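Local atomic coordinates of minor capsid protein (Cafeteriavirus-dependent mavirus, PDB entry 6G42), a protein that forms the five-subunit penton of the mavirus capsid, built on a single jelly-roll fold, and probably occupies the vertices of the virus shell. Residues 64-69 against 91-96; 115-120 against 129-134; 140-145 against 164-169; 170-175 against 180-185. All coordinates share one frame; numbering follows the deposited sequence.

Contact 1. Residues 64-69 against 91-96; sequences PLFKPA and VDFSTF
The rings of Phe66 and Phe93 meet at an intermediate tilt, their planes at 49° and their centroids 5.2 Å apart, so the pair is neither a stack nor a T-shaped arrangement. One ring atom of Phe66 does most of the touching: CE2 lies over a face of the Phe93 ring, offset toward its rim, and is 3.9 Å from CZ of Phe93. With CG of Phe66 anti to the backbone N (chi1 -169°), CE2 is turned over that face. Pro68 adds a compact, rigid apolar surface nearer the backbone, its CG 3.5 Å from CB of Phe93. The contact lies where the chain has left strand 49-62 of the four-stranded sheet and heads for strand 74-79. Here Leu65 and Phe66 both pair with Met103 in a classic beta bulge, and helix 106-120 contributes Val109 against Phe66 and Ala112 against Phe93. Bulky aromatics suit this buried junction of loops and helix, whereas the polar residues next to Phe93 lie at the surface. Asp92 makes an Asx turn there: its OD1 accepts from the backbone N of Ser94 at 3.1 Å and from Ser94 OG at 2.6 Å, both donors approaching from one face of the carboxylate plane.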
loop_
_atom_site.group_PDB
_atom_site.type_symbol
_atom_site.label_atom_id
_atom_site.label_comp_id
_atom_site.label_asym_id
_atom_site.label_seq_id
_atom_site.Cartn_x
_atom_site.Cartn_y
_atom_site.Cartn_z
ATOM N N PRO C 64 15.301 14.759 16.568
ATOM C CA PRO C 64 14.989 16.148 16.243
ATOM C C PRO C 64 14.228 16.296 14.934
ATOM O O PRO C 64 14.393 15.486 14.016
ATOM C CB PRO C 64 16.365 16.809 16.150
ATOM C CG PRO C 64 17.306 15.705 15.816
ATOM C CD PRO C 64 16.751 14.490 16.498
ATOM N N LEU C 65 13.397 17.331 14.876
ATOM C CA LEU C 65 12.577 17.640 13.709
ATOM C C LEU C 65 13.140 18.760 12.817
ATOM O O LEU C 65 12.797 18.835 11.639
ATOM C CB LEU C 65 11.163 18.013 14.164
ATOM C CG LEU C 65 10.436 17.065 15.123
ATOM C CD1 LEU C 65 8.958 17.417 15.179
ATOM C CD2 LEU C 65 10.596 15.604 14.733
ATOM N N PHE C 66 13.987 19.627 13.375
ATOM C CA PHE C 66 14.505 20.805 12.665
ATOM C C PHE C 66 15.890 21.186 13.203
ATOM O O PHE C 66 16.203 20.916 14.366
ATOM C CB PHE C 66 13.526 21.975 12.811
ATOM C CG PHE C 66 13.825 23.144 11.911
ATOM C CD1 PHE C 66 13.565 23.073 10.547
ATOM C CD2 PHE C 66 14.353 24.326 12.423
ATOM C CE1 PHE C 66 13.834 24.153 9.708
ATOM C CE2 PHE C 66 14.618 25.412 11.591
ATOM C CZ PHE C 66 14.360 25.324 10.232
ATOM N N LYS C 67 16.707 21.801 12.347
ATOM C CA LYS C 67 18.084 22.190 12.679
ATOM C C LYS C 67 18.399 23.542 12.034
ATOM O O LYS C 67 18.905 23.577 10.915
ATOM C CB LYS C 67 19.058 21.124 12.178
ATOM C CG LYS C 67 20.518 21.360 12.536
ATOM C CD LYS C 67 21.403 20.348 11.836
ATOM C CE LYS C 67 22.803 20.324 12.408
ATOM N NZ LYS C 67 23.545 19.138 11.904
ATOM N N PRO C 68 18.117 24.659 12.746
ATOM C CA PRO C 68 18.223 26.025 12.193
ATOM C C PRO C 68 19.544 26.446 11.536
ATOM O O PRO C 68 19.528 27.331 10.678
ATOM C CB PRO C 68 17.971 26.906 13.414
ATOM C CG PRO C 68 17.083 26.094 14.274
ATOM C CD PRO C 68 17.579 24.690 14.121
ATOM N N ALA C 69 20.659 25.842 11.938
ATOM C CA ALA C 69 21.982 26.197 11.405
ATOM C C ALA C 69 22.049 26.127 9.875
ATOM O O ALA C 69 22.567 27.037 9.236
ATOM C CB ALA C 69 23.052 25.308 12.023
ATOM N N VAL C 91 14.997 35.274 10.238
ATOM C CA VAL C 91 14.293 34.501 11.262
ATOM C C VAL C 91 15.331 34.003 12.277
ATOM O O VAL C 91 16.306 33.342 11.907
ATOM C CB VAL C 91 13.489 33.323 10.662
ATOM C CG1 VAL C 91 12.745 32.545 11.749
ATOM C CG2 VAL C 91 12.494 33.833 9.625
ATOM N N ASP C 92 15.108 34.338 13.547
ATOM C CA ASP C 92 16.016 33.983 14.636
ATOM C C ASP C 92 15.432 32.804 15.413
ATOM O O ASP C 92 14.356 32.912 15.997
ATOM C CB ASP C 92 16.226 35.194 15.563
ATOM C CG ASP C 92 17.438 35.042 16.490
ATOM O OD1 ASP C 92 18.009 33.937 16.606
ATOM O OD2 ASP C 92 17.826 36.050 17.119
ATOM N N PHE C 93 16.147 31.682 15.403
ATOM C CA PHE C 93 15.746 30.469 16.130
ATOM C C PHE C 93 16.467 30.281 17.481
ATOM O O PHE C 93 16.174 29.327 18.209
ATOM C CB PHE C 93 15.961 29.236 15.239
ATOM C CG PHE C 93 15.058 29.192 14.031
ATOM C CD1 PHE C 93 13.761 28.695 14.130
ATOM C CD2 PHE C 93 15.504 29.641 12.792
ATOM C CE1 PHE C 93 12.928 28.646 13.021
ATOM C CE2 PHE C 93 14.676 29.596 11.681
ATOM C CZ PHE C 93 13.386 29.095 11.794
ATOM N N SER C 94 17.364 31.204 17.833
ATOM C CA SER C 94 18.226 31.081 19.027
ATOM C C SER C 94 17.474 30.838 20.342
ATOM O O SER C 94 17.968 30.106 21.207
ATOM C CB SER C 94 19.115 32.324 19.165
ATOM O OG SER C 94 18.350 33.516 19.152
ATOM N N THR C 95 16.287 31.438 20.472
ATOM C CA THR C 95 15.443 31.285 21.672
ATOM C C THR C 95 14.639 29.978 21.756
ATOM O O THR C 95 13.999 29.730 22.778
ATOM C CB THR C 95 14.435 32.443 21.800
ATOM O OG1 THR C 95 13.560 32.449 20.666
ATOM C CG2 THR C 95 15.156 33.782 21.903
ATOM N N PHE C 96 14.661 29.165 20.693
ATOM C CA PHE C 96 13.900 27.899 20.626
ATOM C C PHE C 96 14.751 26.618 20.633
ATOM O O PHE C 96 14.207 25.516 20.734
ATOM C CB PHE C 96 13.031 27.896 19.368
ATOM C CG PHE C 96 12.024 29.007 19.320
ATOM C CD1 PHE C 96 12.354 30.239 18.768
ATOM C CD2 PHE C 96 10.739 28.822 19.819
ATOM C CE1 PHE C 96 11.421 31.270 18.715
ATOM C CE2 PHE C 96 9.804 29.846 19.769
ATOM C CZ PHE C 96 10.145 31.072 19.217
#

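Contact 2. Residues 115-120 against 129-134; sequences ETLAGL and DIPVFS
Leu117 and Ala118, in the last turn of helix 106-120, rest on Ile130 and Pro131, which lead into strand 132-136: a helix laid against the start of a sheet strand. The contact is wholly apolar. CD2 of Leu117 reaches CG of the Pro131 ring at 3.7 Å, and the two side chains cross at about a right angle. Leucine's CG is swung anti to the backbone N (chi1 -159°), which sends the branched end out from the helix to meet the proline. Beside this pair the helix backbone itself comes near, CA of Ala118 lying 4.2 Å from CG2 of Ile130. Alanine suits this position because its small methyl lets the branched isoleucine approach the helix surface, and the CA atoms of Ala118 and Ile130 are 6.7 Å apart. Proline, with no N-H to offer, fits the lead-in just before the strand's regular pairing, which starts with Val132 bonded to Thr145. A turn earlier in the helix, Asn114 accepts the backbone N-H of Phe133 through OD1, tying helix to strand by a polar link, while Leu117 also touches Val75 of strand 74-79. Helix 106-120 packed by its apolar side on strand 132-136 is a typical helix layer over an antiparallel sheet.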
loop_
_atom_site.group_PDB
_atom_site.type_symbol
_atom_site.label_atom_id
_atom_site.label_comp_id
_atom_site.label_asym_id
_atom_site.label_seq_id
_atom_site.Cartn_x
_atom_site.Cartn_y
_atom_site.Cartn_z
ATOM N N GLU C 115 6.911 35.312 15.091
ATOM C CA GLU C 115 7.475 36.399 15.909
ATOM C C GLU C 115 8.406 37.324 15.111
ATOM O O GLU C 115 8.454 38.529 15.369
ATOM C CB GLU C 115 8.209 35.831 17.130
ATOM C CG GLU C 115 7.285 35.194 18.161
ATOM C CD GLU C 115 8.023 34.529 19.315
ATOM O OE1 GLU C 115 9.271 34.448 19.288
ATOM O OE2 GLU C 115 7.346 34.073 20.261
ATOM N N THR C 116 9.141 36.750 14.160
ATOM C CA THR C 116 9.925 37.520 13.183
ATOM C C THR C 116 9.014 38.427 12.353
ATOM O O THR C 116 9.321 39.597 12.128
ATOM C CB THR C 116 10.688 36.586 12.223
ATOM O OG1 THR C 116 11.392 35.599 12.979
ATOM C CG2 THR C 116 11.684 37.364 11.360
ATOM N N LEU C 117 7.901 37.860 11.899
ATOM C CA LEU C 117 6.917 38.575 11.098
ATOM C C LEU C 117 6.177 39.649 11.901
ATOM O O LEU C 117 5.904 40.734 11.386
ATOM C CB LEU C 117 5.924 37.577 10.494
ATOM C CG LEU C 117 5.135 38.013 9.261
ATOM C CD1 LEU C 117 6.039 38.289 8.066
ATOM C CD2 LEU C 117 4.129 36.932 8.911
ATOM N N ALA C 118 5.865 39.342 13.159
ATOM C CA ALA C 118 5.217 40.297 14.068
ATOM C C ALA C 118 6.144 41.458 14.422
ATOM O O ALA C 118 5.726 42.613 14.413
ATOM C CB ALA C 118 4.751 39.592 15.332
ATOM N N GLY C 119 7.397 41.137 14.735
ATOM C CA GLY C 119 8.431 42.145 14.996
ATOM C C GLY C 119 8.685 43.105 13.842
ATOM O O GLY C 119 8.970 44.281 14.065
ATOM N N LEU C 120 8.578 42.604 12.614
ATOM C CA LEU C 120 8.750 43.422 11.406
ATOM C C LEU C 120 7.520 44.292 11.104
ATOM O O LEU C 120 7.648 45.352 10.489
ATOM C CB LEU C 120 9.077 42.526 10.207
ATOM C CG LEU C 120 9.558 43.201 8.918
ATOM C CD1 LEU C 120 10.911 43.879 9.110
ATOM C CD2 LEU C 120 9.630 42.174 7.797
ATOM N N ASP C 129 -4.298 43.966 11.604
ATOM C CA ASP C 129 -3.977 43.430 10.272
ATOM C C ASP C 129 -2.626 42.702 10.188
ATOM O O ASP C 129 -2.186 42.345 9.092
ATOM C CB ASP C 129 -4.025 44.567 9.239
ATOM C CG ASP C 129 -5.403 45.215 9.136
ATOM O OD1 ASP C 129 -6.373 44.700 9.736
ATOM O OD2 ASP C 129 -5.515 46.247 8.444
ATOM N N ILE C 130 -1.981 42.471 11.333
ATOM C CA ILE C 130 -0.713 41.730 11.381
ATOM C C ILE C 130 -0.994 40.259 11.034
ATOM O O ILE C 130 -1.862 39.642 11.656
ATOM C CB ILE C 130 -0.014 41.855 12.765
ATOM C CG1 ILE C 130 0.382 43.323 13.016
ATOM C CG2 ILE C 130 1.207 40.935 12.848
ATOM C CD1 ILE C 130 1.086 43.606 14.331
ATOM N N PRO C 131 -0.277 39.702 10.031
ATOM C CA PRO C 131 -0.510 38.307 9.630
ATOM C C PRO C 131 0.053 37.278 10.624
ATOM O O PRO C 131 1.070 37.538 11.276
ATOM C CB PRO C 131 0.197 38.208 8.271
ATOM C CG PRO C 131 1.253 39.249 8.309
ATOM C CD PRO C 131 0.730 40.357 9.174
ATOM N N VAL C 132 -0.619 36.129 10.724
ATOM C CA VAL C 132 -0.216 35.037 11.626
ATOM C C VAL C 132 0.249 33.807 10.831
ATOM O O VAL C 132 -0.557 33.149 10.164
ATOM C CB VAL C 132 -1.363 34.618 12.578
ATOM C CG1 VAL C 132 -0.909 33.517 13.535
ATOM C CG2 VAL C 132 -1.870 35.818 13.365
ATOM N N PHE C 133 1.546 33.511 10.914
ATOM C CA PHE C 133 2.107 32.264 10.397
ATOM C C PHE C 133 2.001 31.209 11.503
ATOM O O PHE C 133 2.323 31.492 12.659
ATOM C CB PHE C 133 3.569 32.475 9.986
ATOM C CG PHE C 133 4.160 31.330 9.204
ATOM C CD1 PHE C 133 4.789 30.278 9.852
ATOM C CD2 PHE C 133 4.099 31.312 7.818
ATOM C CE1 PHE C 133 5.335 29.222 9.137
ATOM C CE2 PHE C 133 4.645 30.258 7.095
ATOM C CZ PHE C 133 5.265 29.210 7.756
ATOM N N SER C 134 1.546 30.006 11.153
ATOM C CA SER C 134 1.368 28.926 12.134
ATOM C C SER C 134 1.489 27.538 11.508
ATOM O O SER C 134 1.558 27.397 10.290
ATOM C CB SER C 134 0.010 29.057 12.836
ATOM O OG SER C 134 -1.058 28.729 11.958
#

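Contact 3. Residues 140-145 against 164-169; sequences KKFEIT and VDFNSF
Phe142 leaves strand 141-145 toward Phe166 and Phe169, and its atoms meet them in order. CB faces the Phe169 ring, with CZ of that ring 4.4 Å away. CG, held anti to the carbonyl carbon (chi1 -69°), comes within 3.9 Å of CE2 of Phe166. Farther out, CD1 and CE1 of Phe142 are close to the same CE2, CD1 at 3.6 Å, and CZ at the tip still lies within 4.1 Å of it. One edge atom thus sits over a face of the Phe142 ring, offset toward the rim. The pair is a T-shaped stack with Phe166 as the edge and Phe142 as the face, planes at 87° and centroids 5.1 Å apart. Two residues along the strand, Ile144 sets its CD1 over a face of Phe169, a CH-pi contact 4.1 Å from the ring centroid. The edge of Phe169 in turn receives CB of Phe166, so the two rings contributed by this segment are packed together as well. Their spacing comes from a type I beta turn, Phe166 to Phe169, that follows helix 160-165. Asn167 steadies the turn: its ND2 gives a nearly straight bond to the backbone O of Val164 at 2.8 Å, while its OD1 accepts from Gln246 of the second subunit. Flat, bulky phenylalanines suit this buried site, which Ile156 and Phe158 of strand 154-158 also line. Such interlocking of aromatic and branched side chains is typical of the hydrophobic core between two facing antiparallel sheets.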
loop_
_atom_site.group_PDB
_atom_site.type_symbol
_atom_site.label_atom_id
_atom_site.label_comp_id
_atom_site.label_asym_id
_atom_site.label_seq_id
_atom_site.Cartn_x
_atom_site.Cartn_y
_atom_site.Cartn_z
ATOM N N LYS C 140 -0.761 18.685 9.254
ATOM C CA LYS C 140 0.707 18.728 9.053
ATOM C C LYS C 140 1.194 19.765 8.006
ATOM O O LYS C 140 2.275 19.624 7.423
ATOM C CB LYS C 140 1.263 17.325 8.759
ATOM C CG LYS C 140 1.143 16.357 9.932
ATOM C CD LYS C 140 0.044 15.326 9.738
ATOM C CE LYS C 140 0.466 14.227 8.769
ATOM N NZ LYS C 140 -0.587 13.180 8.611
ATOM N N LYS C 141 0.400 20.819 7.816
ATOM C CA LYS C 141 0.664 21.878 6.843
ATOM C C LYS C 141 0.686 23.216 7.556
ATOM O O LYS C 141 -0.084 23.433 8.493
ATOM C CB LYS C 141 -0.430 21.913 5.785
ATOM C CG LYS C 141 -0.444 20.713 4.859
ATOM C CD LYS C 141 -1.764 20.625 4.113
ATOM C CE LYS C 141 -1.699 19.613 2.983
ATOM N NZ LYS C 141 -2.931 19.650 2.153
ATOM N N PHE C 142 1.565 24.107 7.109
ATOM C CA PHE C 142 1.652 25.456 7.659
ATOM C C PHE C 142 0.601 26.353 7.013
ATOM O O PHE C 142 0.303 26.213 5.820
ATOM C CB PHE C 142 3.052 26.035 7.459
ATOM C CG PHE C 142 4.106 25.356 8.286
ATOM C CD1 PHE C 142 4.714 24.190 7.835
ATOM C CD2 PHE C 142 4.489 25.877 9.522
ATOM C CE1 PHE C 142 5.689 23.557 8.597
ATOM C CE2 PHE C 142 5.464 25.247 10.288
ATOM C CZ PHE C 142 6.065 24.084 9.825
ATOM N N GLU C 143 0.051 27.266 7.814
ATOM C CA GLU C 143 -1.029 28.166 7.392
ATOM C C GLU C 143 -0.655 29.624 7.628
ATOM O O GLU C 143 0.060 29.942 8.581
ATOM C CB GLU C 143 -2.309 27.860 8.173
ATOM C CG GLU C 143 -2.823 26.441 8.021
ATOM C CD GLU C 143 -4.129 26.221 8.757
ATOM O OE1 GLU C 143 -4.220 26.584 9.947
ATOM O OE2 GLU C 143 -5.066 25.665 8.153
ATOM N N ILE C 144 -1.160 30.501 6.761
ATOM C CA ILE C 144 -1.042 31.951 6.927
ATOM C C ILE C 144 -2.454 32.507 7.055
ATOM O O ILE C 144 -3.284 32.306 6.163
ATOM C CB ILE C 144 -0.303 32.612 5.741
ATOM C CG1 ILE C 144 1.167 32.176 5.722
ATOM C CG2 ILE C 144 -0.364 34.134 5.825
ATOM C CD1 ILE C 144 1.835 32.306 4.370
ATOM N N THR C 145 -2.712 33.193 8.168
ATOM C CA THR C 145 -4.001 33.843 8.431
ATOM C C THR C 145 -3.863 35.353 8.237
ATOM O O THR C 145 -2.886 35.954 8.693
ATOM C CB THR C 145 -4.509 33.525 9.847
ATOM O OG1 THR C 145 -4.629 32.106 9.991
ATOM C CG2 THR C 145 -5.873 34.170 10.113
ATOM N N VAL C 164 11.784 27.471 -1.003
ATOM C CA VAL C 164 12.014 26.048 -1.260
ATOM C C VAL C 164 11.364 25.175 -0.181
ATOM O O VAL C 164 10.611 24.247 -0.501
ATOM C CB VAL C 164 13.523 25.723 -1.428
ATOM C CG1 VAL C 164 13.761 24.224 -1.573
ATOM C CG2 VAL C 164 14.076 26.417 -2.663
ATOM N N ASP C 165 11.639 25.478 1.085
ATOM C CA ASP C 165 11.152 24.645 2.193
ATOM C C ASP C 165 9.652 24.772 2.475
ATOM O O ASP C 165 9.077 23.881 3.101
ATOM C CB ASP C 165 11.973 24.899 3.459
ATOM C CG ASP C 165 13.398 24.355 3.359
ATOM O OD1 ASP C 165 13.769 23.754 2.323
ATOM O OD2 ASP C 165 14.159 24.526 4.329
ATOM N N PHE C 166 9.025 25.851 2.011
ATOM C CA PHE C 166 7.555 25.997 2.063
ATOM C C PHE C 166 6.984 26.209 0.649
ATOM O O PHE C 166 6.149 27.080 0.416
ATOM C CB PHE C 166 7.162 27.127 3.022
ATOM C CG PHE C 166 7.732 26.966 4.408
ATOM C CD1 PHE C 166 8.991 27.463 4.723
ATOM C CD2 PHE C 166 7.020 26.303 5.395
ATOM C CE1 PHE C 166 9.524 27.307 5.993
ATOM C CE2 PHE C 166 7.547 26.153 6.671
ATOM C CZ PHE C 166 8.800 26.657 6.969
ATOM N N ASN C 167 7.439 25.355 -0.267
ATOM C CA ASN C 167 7.151 25.438 -1.713
ATOM C C ASN C 167 5.693 25.288 -2.146
ATOM O O ASN C 167 5.305 25.823 -3.183
ATOM C CB ASN C 167 7.995 24.411 -2.479
ATOM C CG ASN C 167 7.736 22.979 -2.034
ATOM O OD1 ASN C 167 6.760 22.358 -2.449
ATOM N ND2 ASN C 167 8.622 22.444 -1.202
ATOM N N SER C 168 4.899 24.564 -1.366
ATOM C CA SER C 168 3.496 24.300 -1.707
ATOM C C SER C 168 2.514 25.493 -1.548
ATOM O O SER C 168 1.330 25.354 -1.850
ATOM C CB SER C 168 3.003 23.087 -0.916
ATOM O OG SER C 168 3.361 23.191 0.450
ATOM N N PHE C 169 2.992 26.644 -1.066
ATOM C CA PHE C 169 2.269 27.918 -1.214
ATOM C C PHE C 169 2.366 28.390 -2.673
ATOM O O PHE C 169 3.251 27.951 -3.416
ATOM C CB PHE C 169 2.850 29.007 -0.297
ATOM C CG PHE C 169 2.550 28.807 1.168
ATOM C CD1 PHE C 169 1.253 28.972 1.657
ATOM C CD2 PHE C 169 3.566 28.473 2.066
ATOM C CE1 PHE C 169 0.974 28.794 3.007
ATOM C CE2 PHE C 169 3.291 28.293 3.413
ATOM C CZ PHE C 169 1.994 28.454 3.885
#

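Contact 4. Residues 170-175 against 180-185; sequences EFDDID and LVILNE
N of Leu180 bonds to O of Asp172 at 2.8 Å. A second firm bond runs from N of Ile182 to O of Glu170 at 3.1 Å, and between the two lies a weak, bent one from N of Asp172 to O of Leu180. Around these backbone bonds the side chains form the next layer. Ile182 lies across Glu170 and Asp172: its CD1 is 3.8 Å from OE2 of Glu170 and equally 3.8 Å from OD2 of Asp172, while CG2 faces the Glu170 carboxylate near OE1. Glu170 is stretched out beyond CG, so its aliphatic part also gives the isoleucine an apolar surface. On the other side of the hairpin, CE1 of Phe171 approaches CG2 of Val181 at 4.1 Å, the two side chains side by side and pointing the same way. Valine suits this buried side, by Phe158 and Ile144. Nearer the turn, the Ile174 and Leu180 side chains cross at about a right angle, CG2 of Ile174 meeting CD1 and CG of Leu180; both are apolar, as suits the side facing Phe78 of strand 74-79. Glu170 and Asp173 have polar partners farther out. OE1 of Glu170 forms a salt bridge with Lys137 of the second subunit, and Asp173 binds Ser179 through OD1 and Arg25 of the second subunit through OD2. Strand 171-173 is a short, weakly bonded edge strand of its five-stranded sheet within the chain, and strand 179-181 connects it inward to strand 154-158, where Val181 pairs with Ile156. Phe171 touches Arg163 of helix 160-165.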
loop_
_atom_site.group_PDB
_atom_site.type_symbol
_atom_site.label_atom_id
_atom_site.label_comp_id
_atom_site.label_asym_id
_atom_site.label_seq_id
_atom_site.Cartn_x
_atom_site.Cartn_y
_atom_site.Cartn_z
ATOM N N GLU C 170 1.462 29.285 -3.072
ATOM C CA GLU C 170 1.509 29.902 -4.409
ATOM C C GLU C 170 2.433 31.125 -4.376
ATOM O O GLU C 170 2.245 32.027 -3.554
ATOM C CB GLU C 170 0.108 30.294 -4.887
ATOM C CG GLU C 170 0.025 30.588 -6.384
ATOM C CD GLU C 170 -1.346 31.078 -6.837
ATOM O OE1 GLU C 170 -2.336 30.926 -6.084
ATOM O OE2 GLU C 170 -1.435 31.621 -7.962
ATOM N N PHE C 171 3.421 31.144 -5.273
ATOM C CA PHE C 171 4.457 32.186 -5.288
ATOM C C PHE C 171 4.445 33.038 -6.556
ATOM O O PHE C 171 3.895 32.641 -7.584
ATOM C CB PHE C 171 5.841 31.563 -5.089
ATOM C CG PHE C 171 6.075 31.069 -3.693
ATOM C CD1 PHE C 171 6.478 31.944 -2.690
ATOM C CD2 PHE C 171 5.876 29.735 -3.369
ATOM C CE1 PHE C 171 6.686 31.494 -1.394
ATOM C CE2 PHE C 171 6.084 29.280 -2.077
ATOM C CZ PHE C 171 6.489 30.161 -1.087
ATOM N N ASP C 172 5.065 34.214 -6.448
ATOM C CA ASP C 172 5.220 35.163 -7.558
ATOM C C ASP C 172 6.557 35.886 -7.382
ATOM O O ASP C 172 6.705 36.713 -6.478
ATOM C CB ASP C 172 4.049 36.162 -7.576
ATOM C CG ASP C 172 3.763 36.709 -8.966
ATOM O OD1 ASP C 172 4.636 37.397 -9.535
ATOM O OD2 ASP C 172 2.654 36.454 -9.484
ATOM N N ASP C 173 7.527 35.558 -8.233
ATOM C CA ASP C 173 8.900 36.063 -8.093
ATOM C C ASP C 173 9.036 37.527 -8.528
ATOM O O ASP C 173 8.815 37.848 -9.696
ATOM C CB ASP C 173 9.875 35.198 -8.904
ATOM C CG ASP C 173 9.987 33.764 -8.378
ATOM O OD1 ASP C 173 9.283 33.400 -7.406
ATOM O OD2 ASP C 173 10.793 32.993 -8.945
ATOM N N ILE C 174 9.409 38.393 -7.584
ATOM C CA ILE C 174 9.645 39.829 -7.854
ATOM C C ILE C 174 11.117 40.210 -8.056
ATOM O O ILE C 174 11.408 41.303 -8.542
ATOM C CB ILE C 174 9.065 40.745 -6.740
ATOM C CG1 ILE C 174 9.626 40.404 -5.347
ATOM C CG2 ILE C 174 7.548 40.672 -6.746
ATOM C CD1 ILE C 174 9.557 41.552 -4.363
ATOM N N ASP C 175 12.030 39.314 -7.695
ATOM C CA ASP C 175 13.444 39.665 -7.527
ATOM C C ASP C 175 14.287 38.377 -7.403
ATOM O O ASP C 175 13.739 37.309 -7.121
ATOM C CB ASP C 175 13.540 40.592 -6.294
ATOM C CG ASP C 175 14.935 40.737 -5.752
ATOM O OD1 ASP C 175 15.865 40.990 -6.544
ATOM O OD2 ASP C 175 15.098 40.605 -4.526
ATOM N N LEU C 180 6.734 36.767 -3.680
ATOM C CA LEU C 180 5.477 37.168 -3.031
ATOM C C LEU C 180 4.564 35.975 -2.752
ATOM O O LEU C 180 4.337 35.145 -3.630
ATOM C CB LEU C 180 4.708 38.167 -3.905
ATOM C CG LEU C 180 5.398 39.475 -4.292
ATOM C CD1 LEU C 180 4.569 40.210 -5.339
ATOM C CD2 LEU C 180 5.645 40.363 -3.081
ATOM N N VAL C 181 4.021 35.916 -1.538
ATOM C CA VAL C 181 3.046 34.893 -1.165
ATOM C C VAL C 181 1.653 35.374 -1.579
ATOM O O VAL C 181 1.103 36.305 -0.981
ATOM C CB VAL C 181 3.087 34.586 0.350
ATOM C CG1 VAL C 181 2.064 33.521 0.727
ATOM C CG2 VAL C 181 4.481 34.130 0.758
ATOM N N ILE C 182 1.094 34.730 -2.602
ATOM C CA ILE C 182 -0.245 35.042 -3.099
ATOM C C ILE C 182 -1.301 34.493 -2.130
ATOM O O ILE C 182 -1.353 33.287 -1.886
ATOM C CB ILE C 182 -0.444 34.477 -4.526
ATOM C CG1 ILE C 182 0.456 35.240 -5.511
ATOM C CG2 ILE C 182 -1.903 34.581 -4.970
ATOM C CD1 ILE C 182 0.663 34.548 -6.844
ATOM N N LEU C 183 -2.135 35.390 -1.601
ATOM C CA LEU C 183 -3.179 35.045 -0.629
ATOM C C LEU C 183 -4.541 35.564 -1.094
ATOM O O LEU C 183 -4.689 36.759 -1.341
ATOM C CB LEU C 183 -2.843 35.660 0.730
ATOM C CG LEU C 183 -1.501 35.273 1.352
ATOM C CD1 LEU C 183 -1.196 36.151 2.555
ATOM C CD2 LEU C 183 -1.494 33.804 1.745
ATOM N N ASN C 184 -5.524 34.668 -1.201
ATOM C CA ASN C 184 -6.892 35.015 -1.645
ATOM C C ASN C 184 -8.013 34.864 -0.607
ATOM O O ASN C 184 -9.139 35.294 -0.867
ATOM C CB ASN C 184 -7.254 34.181 -2.879
ATOM C CG ASN C 184 -6.557 34.669 -4.134
ATOM O OD1 ASN C 184 -6.625 35.851 -4.472
ATOM N ND2 ASN C 184 -5.893 33.762 -4.839
ATOM N N GLU C 185 -7.718 34.260 0.545
ATOM C CA GLU C 185 -8.735 33.980 1.574
ATOM C C GLU C 185 -8.187 34.233 2.977
ATOM O O GLU C 185 -6.978 34.422 3.154
ATOM C CB GLU C 185 -9.243 32.541 1.440
ATOM C CG GLU C 185 -9.602 32.161 0.006
ATOM C CD GLU C 185 -10.367 30.861 -0.116
ATOM O OE1 GLU C 185 -10.130 29.941 0.697
ATOM O OE2 GLU C 185 -11.196 30.757 -1.046
#

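In the fold
The four contacts follow one another along the chain, each closing before the next opens. Contacts 1 and 2 have centres about 17 Å apart and meet through helix 106-120, where Thr116 OG1 lies 3.5 Å from Val91 CA. Contact 2 passes directly into contact 3 by strand pairing, with Ser134 O 2.9 Å from Glu143 N, a probable hydrogen bond. Contacts 3 and 4 are the nearest pair, centres about 12 Å apart. Ile144 joins them, its CD1 3.8 Å from Val181 CG1, and both reach the second subunit, placing this end of the series at a penton interface. Contact 1 remains distant from contact 4, with centres about 25 Å apart.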